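Local coordinates for protein histone-lysine N-methyltransferase, H3 lysine-9 specific SUVH4 (Arabidopsis thaliana, PDB 4QEO) that writes the repressive H3K9 methyl mark on histone H3 using S-adenosyl-L-methionine and binds methylated DNA, linking DNA methylation to histone methylation, at residues I57-G62 and Y182-L187; E250-P255 and S371-P376. All blocks are in the same frame, centred on the assembly; numbering follows the deposited sequence.

Interaction 1 (I57-G62 and Y182-L187). With nucleotides of chain B.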
ATOM      1  N   ILE A  57      10.565  10.295  21.398  1.00 23.32           N
ATOM      2  CA  ILE A  57       9.650   9.796  22.423  1.00 23.49           C
ATOM      3  C   ILE A  57       8.230  10.195  22.079  1.00 19.97           C
ATOM      4  O   ILE A  57       7.975  11.357  21.794  1.00 21.54           O
ATOM      5  CB  ILE A  57       9.971  10.431  23.789  1.00 22.68           C
ATOM      6  CG1 ILE A  57      11.284   9.868  24.325  1.00 20.38           C
ATOM      7  CG2 ILE A  57       8.830  10.180  24.786  1.00 22.59           C
ATOM      8  CD1 ILE A  57      11.877  10.694  25.472  1.00 23.92           C
ATOM      9  N   GLY A  58       7.301   9.255  22.102  1.00 23.62           N
ATOM     10  CA  GLY A  58       5.914   9.593  21.830  1.00 25.38           C
ATOM     11  C   GLY A  58       5.502   9.300  20.398  1.00 24.87           C
ATOM     12  O   GLY A  58       6.083   8.440  19.746  1.00 22.19           O
ATOM     13  N   ASP A  59       4.499  10.018  19.893  1.00 21.68           N
ATOM     14  CA  ASP A  59       3.990   9.739  18.551  1.00 24.23           C
ATOM     15  C   ASP A  59       4.862  10.392  17.497  1.00 22.92           C
ATOM     16  O   ASP A  59       5.439  11.445  17.752  1.00 23.95           O
ATOM     17  CB  ASP A  59       2.551  10.242  18.408  1.00 29.87           C
ATOM     18  CG  ASP A  59       1.537   9.254  18.934  1.00 32.28           C
ATOM     19  OD1 ASP A  59       1.601   8.076  18.530  1.00 33.66           O
ATOM     20  OD2 ASP A  59       0.689   9.639  19.761  1.00 37.40           O
ATOM     21  N   LEU A  60       4.971   9.757  16.325  1.00 22.84           N
ATOM     22  CA  LEU A  60       5.629  10.379  15.174  1.00 27.37           C
ATOM     23  C   LEU A  60       4.549  11.011  14.293  1.00 26.42           C
ATOM     24  O   LEU A  60       3.540  10.377  13.992  1.00 27.28           O
ATOM     25  CB  LEU A  60       6.460   9.354  14.366  1.00 25.20           C
ATOM     26  CG  LEU A  60       7.903   9.015  14.804  1.00 35.70           C
ATOM     27  CD1 LEU A  60       7.991   8.600  16.269  1.00 36.61           C
ATOM     28  CD2 LEU A  60       8.538   7.922  13.926  1.00 34.22           C
ATOM     29  N   PRO A  61       4.748  12.277  13.904  1.00 29.20           N
ATOM     30  CA  PRO A  61       3.777  12.954  13.036  1.00 31.23           C
ATOM     31  C   PRO A  61       3.570  12.150  11.762  1.00 32.44           C
ATOM     32  O   PRO A  61       4.539  11.706  11.121  1.00 32.43           O
ATOM     33  CB  PRO A  61       4.448  14.300  12.742  1.00 31.27           C
ATOM     34  CG  PRO A  61       5.307  14.547  13.978  1.00 35.41           C
ATOM     35  CD  PRO A  61       5.834  13.175  14.341  1.00 27.75           C
ATOM     36  N   GLY A  62       2.306  11.922  11.428  1.00 31.19           N
ATOM     37  CA  GLY A  62       1.963  11.231  10.199  1.00 25.48           C
ATOM     38  C   GLY A  62       1.866   9.728  10.382  1.00 27.08           C
ATOM     39  O   GLY A  62       1.486   9.021   9.459  1.00 29.20           O
ATOM     40  N   TYR A 182       2.451  -5.493  10.851  1.00 20.91           N
ATOM     41  CA  TYR A 182       2.767  -4.931  12.157  1.00 20.21           C
ATOM     42  C   TYR A 182       1.888  -3.709  12.380  1.00 29.82           C
ATOM     43  O   TYR A 182       1.913  -2.785  11.583  1.00 30.02           O
ATOM     44  CB  TYR A 182       4.248  -4.555  12.205  1.00 19.11           C
ATOM     45  CG  TYR A 182       5.147  -5.765  12.109  1.00 25.66           C
ATOM     46  CD1 TYR A 182       5.612  -6.219  10.875  1.00 23.13           C
ATOM     47  CD2 TYR A 182       5.512  -6.471  13.251  1.00 22.91           C
ATOM     48  CE1 TYR A 182       6.430  -7.354  10.780  1.00 23.53           C
ATOM     49  CE2 TYR A 182       6.328  -7.603  13.168  1.00 27.60           C
ATOM     50  CZ  TYR A 182       6.782  -8.039  11.934  1.00 27.32           C
ATOM     51  OH  TYR A 182       7.595  -9.166  11.855  1.00 27.15           O
ATOM     52  N   THR A 183       1.085  -3.699  13.440  1.00 25.20           N
ATOM     53  CA  THR A 183       0.240  -2.533  13.671  1.00 19.82           C
ATOM     54  C   THR A 183       0.769  -1.751  14.855  1.00 19.58           C
ATOM     55  O   THR A 183       0.993  -2.311  15.933  1.00 23.25           O
ATOM     56  CB  THR A 183      -1.223  -2.916  13.944  1.00 28.68           C
ATOM     57  OG1 THR A 183      -1.288  -3.672  15.166  1.00 32.09           O
ATOM     58  CG2 THR A 183      -1.769  -3.747  12.787  1.00 24.43           C
ATOM     59  N   TYR A 184       0.986  -0.459  14.648  1.00 24.81           N
ATOM     60  CA  TYR A 184       1.273   0.438  15.754  1.00 23.05           C
ATOM     61  C   TYR A 184       0.010   0.622  16.589  1.00 22.15           C
ATOM     62  O   TYR A 184      -0.996   1.138  16.092  1.00 21.61           O
ATOM     63  CB  TYR A 184       1.766   1.790  15.225  1.00 18.40           C
ATOM     64  CG  TYR A 184       1.853   2.845  16.305  1.00 19.19           C
ATOM     65  CD1 TYR A 184       2.505   2.579  17.506  1.00 20.11           C
ATOM     66  CD2 TYR A 184       1.302   4.111  16.118  1.00 19.72           C
ATOM     67  CE1 TYR A 184       2.579   3.533  18.508  1.00 18.60           C
ATOM     68  CE2 TYR A 184       1.374   5.072  17.110  1.00 23.23           C
ATOM     69  CZ  TYR A 184       2.013   4.779  18.300  1.00 20.50           C
ATOM     70  OH  TYR A 184       2.088   5.736  19.292  1.00 21.97           O
ATOM     71  N   ASP A 185       0.064   0.232  17.864  1.00 20.20           N
ATOM     72  CA  ASP A 185      -1.134   0.189  18.680  1.00 23.93           C
ATOM     73  C   ASP A 185      -1.232   1.310  19.715  1.00 22.58           C
ATOM     74  O   ASP A 185      -2.118   1.290  20.579  1.00 23.39           O
ATOM     75  CB  ASP A 185      -1.248  -1.184  19.357  1.00 25.97           C
ATOM     76  CG  ASP A 185      -1.581  -2.296  18.366  1.00 31.58           C
ATOM     77  OD1 ASP A 185      -2.022  -1.988  17.234  1.00 25.76           O
ATOM     78  OD2 ASP A 185      -1.409  -3.478  18.718  1.00 26.52           O
ATOM     79  N   GLY A 186      -0.327   2.280  19.633  1.00 19.76           N
ATOM     80  CA  GLY A 186      -0.385   3.434  20.521  1.00 21.33           C
ATOM     81  C   GLY A 186       0.678   3.456  21.605  1.00 22.68           C
ATOM     82  O   GLY A 186       1.547   2.571  21.677  1.00 18.96           O
ATOM     83  N   LEU A 187       0.609   4.467  22.466  1.00 16.93           N
ATOM     84  CA  LEU A 187       1.573   4.602  23.541  1.00 20.09           C
ATOM     85  C   LEU A 187       1.148   3.811  24.798  1.00 22.48           C
ATOM     86  O   LEU A 187      -0.037   3.753  25.133  1.00 22.21           O
ATOM     87  CB  LEU A 187       1.736   6.083  23.883  1.00 18.83           C
ATOM     88  CG  LEU A 187       2.170   6.951  22.689  1.00 23.14           C
ATOM     89  CD1 LEU A 187       2.055   8.401  23.048  1.00 22.02           C
ATOM     90  CD2 LEU A 187       3.634   6.616  22.354  1.00 21.36           C
TER
ATOM     91  P    DT B   9       9.730  -9.502   9.057  1.00 28.67           P
ATOM     92  OP1  DT B   9       9.639  -8.220   8.463  1.00 27.69           O
ATOM     93  OP2  DT B   9       8.586 -10.087   9.679  1.00 32.57           O
ATOM     94  O5'  DT B   9      10.274 -10.517   7.971  1.00 30.74           O
ATOM     95  C5'  DT B   9      11.335 -10.147   7.090  1.00 32.41           C
ATOM     96  C4'  DT B   9      11.879 -11.346   6.350  1.00 40.53           C
ATOM     97  O4'  DT B   9      12.631 -12.173   7.231  1.00 37.77           O
ATOM     98  C3'  DT B   9      10.845 -12.278   5.714  1.00 40.67           C
ATOM     99  O3'  DT B   9      10.704 -11.957   4.341  1.00 42.50           O
ATOM    100  C2'  DT B   9      11.441 -13.664   5.879  1.00 42.94           C
ATOM    101  C1'  DT B   9      12.737 -13.439   6.634  1.00 46.28           C
ATOM    102  N1   DT B   9      13.018 -14.394   7.699  1.00 46.80           N
ATOM    103  C2   DT B   9      14.240 -15.021   7.716  1.00 47.77           C
ATOM    104  O2   DT B   9      15.079 -14.864   6.853  1.00 46.52           O
ATOM    105  N3   DT B   9      14.436 -15.854   8.782  1.00 43.01           N
ATOM    106  C4   DT B   9      13.562 -16.102   9.815  1.00 44.03           C
ATOM    107  O4   DT B   9      13.885 -16.858  10.714  1.00 48.00           O
ATOM    108  C5   DT B   9      12.311 -15.392   9.747  1.00 40.38           C
ATOM    109  C7   DT B   9      11.290 -15.615  10.815  1.00 34.54           C
ATOM    110  C6   DT B   9      12.110 -14.572   8.714  1.00 41.54           C
ATOM    111  P    DA B   8      10.157 -10.204  15.149  1.00 30.27           P
ATOM    112  OP1  DA B   8       9.419  -9.029  15.484  1.00 27.90           O
ATOM    113  OP2  DA B   8       9.505 -11.257  14.456  1.00 26.72           O
ATOM    114  O5'  DA B   8      11.307  -9.627  14.236  1.00 27.64           O
ATOM    115  C5'  DA B   8      12.099 -10.495  13.449  1.00 29.45           C
ATOM    116  C4'  DA B   8      12.198  -9.973  12.041  1.00 29.76           C
ATOM    117  O4'  DA B   8      13.386 -10.498  11.441  1.00 27.78           O
ATOM    118  C3'  DA B   8      11.069 -10.438  11.139  1.00 29.16           C
ATOM    119  O3'  DA B   8      10.889  -9.497  10.083  1.00 27.53           O
ATOM    120  C2'  DA B   8      11.552 -11.807  10.707  1.00 28.73           C
ATOM    121  C1'  DA B   8      13.075 -11.695  10.759  1.00 29.59           C
ATOM    122  N9   DA B   8      13.786 -12.777  11.429  1.00 34.14           N
ATOM    123  C8   DA B   8      13.405 -13.524  12.510  1.00 34.64           C
ATOM    124  N7   DA B   8      14.308 -14.387  12.899  1.00 35.23           N
ATOM    125  C5   DA B   8      15.361 -14.183  12.025  1.00 33.99           C
ATOM    126  C6   DA B   8      16.625 -14.786  11.907  1.00 36.81           C
ATOM    127  N6   DA B   8      17.063 -15.748  12.714  1.00 36.21           N
ATOM    128  N1   DA B   8      17.438 -14.346  10.930  1.00 40.97           N
ATOM    129  C2   DA B   8      17.000 -13.383  10.118  1.00 40.92           C
ATOM    130  N3   DA B   8      15.843 -12.733  10.132  1.00 37.76           N
ATOM    131  C4   DA B   8      15.057 -13.189  11.120  1.00 34.68           C
TER
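Tyr184 and Asp59 show how one buried phenol can hold a loop against a strand. The hydroxyl OH of Tyr184 gives a short hydrogen bond to OD1 of Asp59, 2.5 Å away; the oxygen is met on its syn side, 34° out of the carboxylate plane, and itself lies at the edge of the ring. Carboxylate and ring stand nearly perpendicular, 80° apart. With CG anti to the backbone N (chi1 170°), the phenol reaches across to the Asp59 carboxylate, and backbone N of Gly186 lies 3.4 Å above the plane of the Tyr184 ring, displaced toward its rim. A phenylalanine in its place would probably leave the Asp59 carboxylate without this donor and free to turn. Apolar packing completes the tight part: CD2 of Leu187 rests 3.8 Å from CA of Gly58, whose backbone angles call for glycine. On the looser, solvent side, the other branch of the exposed Asp59, OD2, makes a van der Waals approach to CD1 of Leu187 at 3.8 Å. At the other end of the strand segment, Tyr182 OH donates to OP2 of DT9 of chain B (2.6 Å), linking the same strand to the DNA backbone. Within the SRA domain, the loop between helix 36-46 and strand 68-69 thus packs on strand 180-197, while Arg166 of the adjacent strand 165-172 touches Tyr184 and Leu187 and bonds the carbonyl of Gly58.

Interaction 2 (E250-P255 and S371-P376)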
ATOM      1  N   GLU A 250     -15.426 -11.657 -14.191  1.00 53.43           N
ATOM      2  CA  GLU A 250     -14.185 -11.542 -13.443  1.00 51.39           C
ATOM      3  C   GLU A 250     -13.865 -12.854 -12.757  1.00 51.46           C
ATOM      4  O   GLU A 250     -14.757 -13.576 -12.312  1.00 50.80           O
ATOM      5  CB  GLU A 250     -14.247 -10.404 -12.412  1.00 51.18           C
ATOM      6  CG  GLU A 250     -14.395  -9.016 -13.021  1.00 48.59           C
ATOM      7  CD  GLU A 250     -13.171  -8.556 -13.803  1.00 48.01           C
ATOM      8  OE1 GLU A 250     -12.158  -9.291 -13.859  1.00 46.38           O
ATOM      9  OE2 GLU A 250     -13.220  -7.435 -14.353  1.00 44.02           O
ATOM     10  N   PHE A 251     -12.576 -13.146 -12.668  1.00 53.24           N
ATOM     11  CA  PHE A 251     -12.101 -14.374 -12.061  1.00 51.48           C
ATOM     12  C   PHE A 251     -12.518 -14.452 -10.595  1.00 54.64           C
ATOM     13  O   PHE A 251     -12.722 -15.528 -10.043  1.00 59.71           O
ATOM     14  CB  PHE A 251     -10.584 -14.441 -12.195  1.00 47.92           C
ATOM     15  CG  PHE A 251      -9.959 -15.532 -11.396  1.00 55.71           C
ATOM     16  CD1 PHE A 251     -10.126 -16.853 -11.765  1.00 56.00           C
ATOM     17  CD2 PHE A 251      -9.201 -15.238 -10.274  1.00 58.70           C
ATOM     18  CE1 PHE A 251      -9.551 -17.862 -11.029  1.00 57.33           C
ATOM     19  CE2 PHE A 251      -8.619 -16.243  -9.533  1.00 60.61           C
ATOM     20  CZ  PHE A 251      -8.795 -17.559  -9.909  1.00 58.95           C
ATOM     21  N   LYS A 252     -12.645 -13.291  -9.973  1.00 50.11           N
ATOM     22  CA  LYS A 252     -13.154 -13.198  -8.617  1.00 48.25           C
ATOM     23  C   LYS A 252     -14.369 -12.301  -8.637  1.00 50.31           C
ATOM     24  O   LYS A 252     -14.307 -11.190  -9.153  1.00 52.99           O
ATOM     25  CB  LYS A 252     -12.082 -12.615  -7.715  1.00 50.69           C
ATOM     26  CG  LYS A 252     -10.880 -13.518  -7.586  1.00 54.57           C
ATOM     27  CD  LYS A 252      -9.804 -12.863  -6.763  1.00 57.63           C
ATOM     28  CE  LYS A 252      -8.784 -13.873  -6.303  1.00 59.27           C
ATOM     29  NZ  LYS A 252      -8.816 -14.017  -4.824  1.00 65.14           N
ATOM     30  N   GLY A 253     -15.479 -12.788  -8.090  1.00 54.55           N
ATOM     31  CA  GLY A 253     -16.721 -12.039  -8.100  1.00 54.10           C
ATOM     32  C   GLY A 253     -16.597 -10.713  -7.376  1.00 53.03           C
ATOM     33  O   GLY A 253     -15.844 -10.586  -6.411  1.00 49.40           O
ATOM     34  N   ILE A 254     -17.335  -9.715  -7.848  1.00 55.23           N
ATOM     35  CA  ILE A 254     -17.331  -8.406  -7.210  1.00 52.97           C
ATOM     36  C   ILE A 254     -18.725  -8.053  -6.695  1.00 55.00           C
ATOM     37  O   ILE A 254     -19.544  -7.499  -7.423  1.00 59.53           O
ATOM     38  CB  ILE A 254     -16.827  -7.312  -8.175  1.00 47.90           C
ATOM     39  CG1 ILE A 254     -15.446  -7.678  -8.723  1.00 48.33           C
ATOM     40  CG2 ILE A 254     -16.765  -5.966  -7.472  1.00 46.17           C
ATOM     41  CD1 ILE A 254     -15.044  -6.883  -9.965  1.00 50.16           C
ATOM     42  N   PRO A 255     -19.007  -8.402  -5.437  1.00 55.86           N
ATOM     43  CA  PRO A 255     -20.290  -8.039  -4.825  1.00 58.17           C
ATOM     44  C   PRO A 255     -20.480  -6.530  -4.670  1.00 54.70           C
ATOM     45  O   PRO A 255     -19.514  -5.767  -4.590  1.00 53.47           O
ATOM     46  CB  PRO A 255     -20.229  -8.714  -3.450  1.00 57.08           C
ATOM     47  CG  PRO A 255     -18.786  -9.026  -3.226  1.00 56.33           C
ATOM     48  CD  PRO A 255     -18.217  -9.296  -4.575  1.00 51.59           C
ATOM     49  N   SER A 371     -11.138  -3.073  -1.088  1.00 39.46           N
ATOM     50  CA  SER A 371     -10.586  -4.416  -1.163  1.00 41.14           C
ATOM     51  C   SER A 371     -10.783  -5.190   0.132  1.00 44.13           C
ATOM     52  O   SER A 371     -10.751  -4.619   1.222  1.00 46.79           O
ATOM     53  CB  SER A 371      -9.099  -4.376  -1.519  1.00 43.75           C
ATOM     54  OG  SER A 371      -8.556  -5.684  -1.502  1.00 45.96           O
ATOM     55  N   TRP A 372     -10.985  -6.497   0.006  1.00 49.53           N
ATOM     56  CA  TRP A 372     -11.165  -7.356   1.171  1.00 49.68           C
ATOM     57  C   TRP A 372      -9.855  -7.973   1.604  1.00 45.16           C
ATOM     58  O   TRP A 372      -9.774  -8.596   2.648  1.00 45.74           O
ATOM     59  CB  TRP A 372     -12.168  -8.465   0.878  1.00 55.57           C
ATOM     60  CG  TRP A 372     -13.589  -8.005   0.853  1.00 60.82           C
ATOM     61  CD1 TRP A 372     -14.044  -6.725   0.975  1.00 61.06           C
ATOM     62  CD2 TRP A 372     -14.742  -8.830   0.699  1.00 64.84           C
ATOM     63  NE1 TRP A 372     -15.417  -6.703   0.904  1.00 61.43           N
ATOM     64  CE2 TRP A 372     -15.869  -7.986   0.734  1.00 65.22           C
ATOM     65  CE3 TRP A 372     -14.933 -10.205   0.526  1.00 67.91           C
ATOM     66  CZ2 TRP A 372     -17.167  -8.471   0.603  1.00 70.12           C
ATOM     67  CZ3 TRP A 372     -16.222 -10.686   0.394  1.00 69.71           C
ATOM     68  CH2 TRP A 372     -17.323  -9.820   0.435  1.00 72.46           C
ATOM     69  N   GLU A 373      -8.828  -7.807   0.787  1.00 45.17           N
ATOM     70  CA  GLU A 373      -7.515  -8.335   1.124  1.00 49.11           C
ATOM     71  C   GLU A 373      -6.421  -7.307   0.884  1.00 45.57           C
ATOM     72  O   GLU A 373      -6.648  -6.263   0.274  1.00 48.40           O
ATOM     73  CB  GLU A 373      -7.220  -9.618   0.335  1.00 53.02           C
ATOM     74  CG  GLU A 373      -8.029  -9.774  -0.936  1.00 54.82           C
ATOM     75  CD  GLU A 373      -7.635 -11.002  -1.741  1.00 58.62           C
ATOM     76  OE1 GLU A 373      -8.318 -11.309  -2.740  1.00 60.16           O
ATOM     77  OE2 GLU A 373      -6.635 -11.657  -1.379  1.00 61.43           O
ATOM     78  N   TYR A 374      -5.231  -7.628   1.367  1.00 39.43           N
ATOM     79  CA  TYR A 374      -4.066  -6.769   1.225  1.00 39.18           C
ATOM     80  C   TYR A 374      -3.654  -6.629  -0.232  1.00 41.08           C
ATOM     81  O   TYR A 374      -3.641  -7.610  -0.971  1.00 43.01           O
ATOM     82  CB  TYR A 374      -2.919  -7.333   2.065  1.00 38.83           C
ATOM     83  CG  TYR A 374      -3.123  -7.129   3.558  1.00 42.92           C
ATOM     84  CD1 TYR A 374      -2.848  -5.907   4.150  1.00 39.91           C
ATOM     85  CD2 TYR A 374      -3.603  -8.155   4.368  1.00 44.12           C
ATOM     86  CE1 TYR A 374      -3.035  -5.708   5.514  1.00 44.01           C
ATOM     87  CE2 TYR A 374      -3.798  -7.962   5.728  1.00 45.06           C
ATOM     88  CZ  TYR A 374      -3.516  -6.739   6.295  1.00 42.98           C
ATOM     89  OH  TYR A 374      -3.704  -6.545   7.649  1.00 48.24           O
ATOM     90  N   ILE A 375      -3.351  -5.397  -0.643  1.00 37.45           N
ATOM     91  CA  ILE A 375      -2.838  -5.121  -1.985  1.00 33.24           C
ATOM     92  C   ILE A 375      -1.422  -4.528  -1.914  1.00 33.64           C
ATOM     93  O   ILE A 375      -1.235  -3.395  -1.454  1.00 33.38           O
ATOM     94  CB  ILE A 375      -3.754  -4.156  -2.755  1.00 37.29           C
ATOM     95  CG1 ILE A 375      -5.168  -4.735  -2.856  1.00 39.98           C
ATOM     96  CG2 ILE A 375      -3.185  -3.881  -4.142  1.00 36.84           C
ATOM     97  CD1 ILE A 375      -6.143  -3.854  -3.598  1.00 37.87           C
ATOM     98  N   PRO A 376      -0.414  -5.302  -2.346  1.00 38.14           N
ATOM     99  CA  PRO A 376       0.966  -4.808  -2.306  1.00 35.45           C
ATOM    100  C   PRO A 376       1.186  -3.672  -3.299  1.00 30.98           C
ATOM    101  O   PRO A 376       0.602  -3.672  -4.388  1.00 32.42           O
ATOM    102  CB  PRO A 376       1.796  -6.037  -2.714  1.00 38.12           C
ATOM    103  CG  PRO A 376       0.899  -7.212  -2.451  1.00 42.11           C
ATOM    104  CD  PRO A 376      -0.482  -6.713  -2.762  1.00 40.21           C
TER
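Lys252 and Glu373 supply the electrostatic half of this surface contact, Pro255 and Trp372 the apolar half. The two charged side chains approach from opposite directions, and NZ of Lys252 forms a salt bridge with OE1 of Glu373 at 3.5 Å, too long to be more than a weak hydrogen bond. Glu373 is extended beyond CG, whereas the lysine bends at its last torsion (chi4 -114°) to bring its ammonium group to the carboxylate. The stronger partner of OE1 is the backbone N of Asn356, so the lysine adds charge to an oxygen already held. In the apolar half, CG of Pro255 lies 4.0 Å from CH2 of Trp372, on the six-membered ring of the indole, and the two side chains meet at a slant. NE1, on the five-membered ring, hydrogen-bonds OE1 of Glu358. Within segment 371-376, Ser371 OG donates to the carbonyl O of Glu373 (2.7 Å), tying the loop back on itself two residues on. The contact joins the loop leading into strand 256-257 to the one leaving strand 367-371, with strand 357-361 between these two strands in their four-stranded sheet.

The two contacts follow one another along the chain, interaction 1 closing before interaction 2 opens, and lie on opposite sides of the chain's centre with their own centres 29 Å apart. Their nearest atoms come within about 6 Å without touching. Interaction 1 belongs to the SRA domain and directly includes a DNA phosphate; interaction 2 joins a pre-SET segment to a SET-domain segment, its nearest atom about 11 Å from the nucleic acid. Its Pro255 side chain is about 10 Å from that of Trp367, a probable S-adenosyl-L-methionine-binding residue. Together they sample the DNA-reading and the methyltransferase portions of one polypeptide.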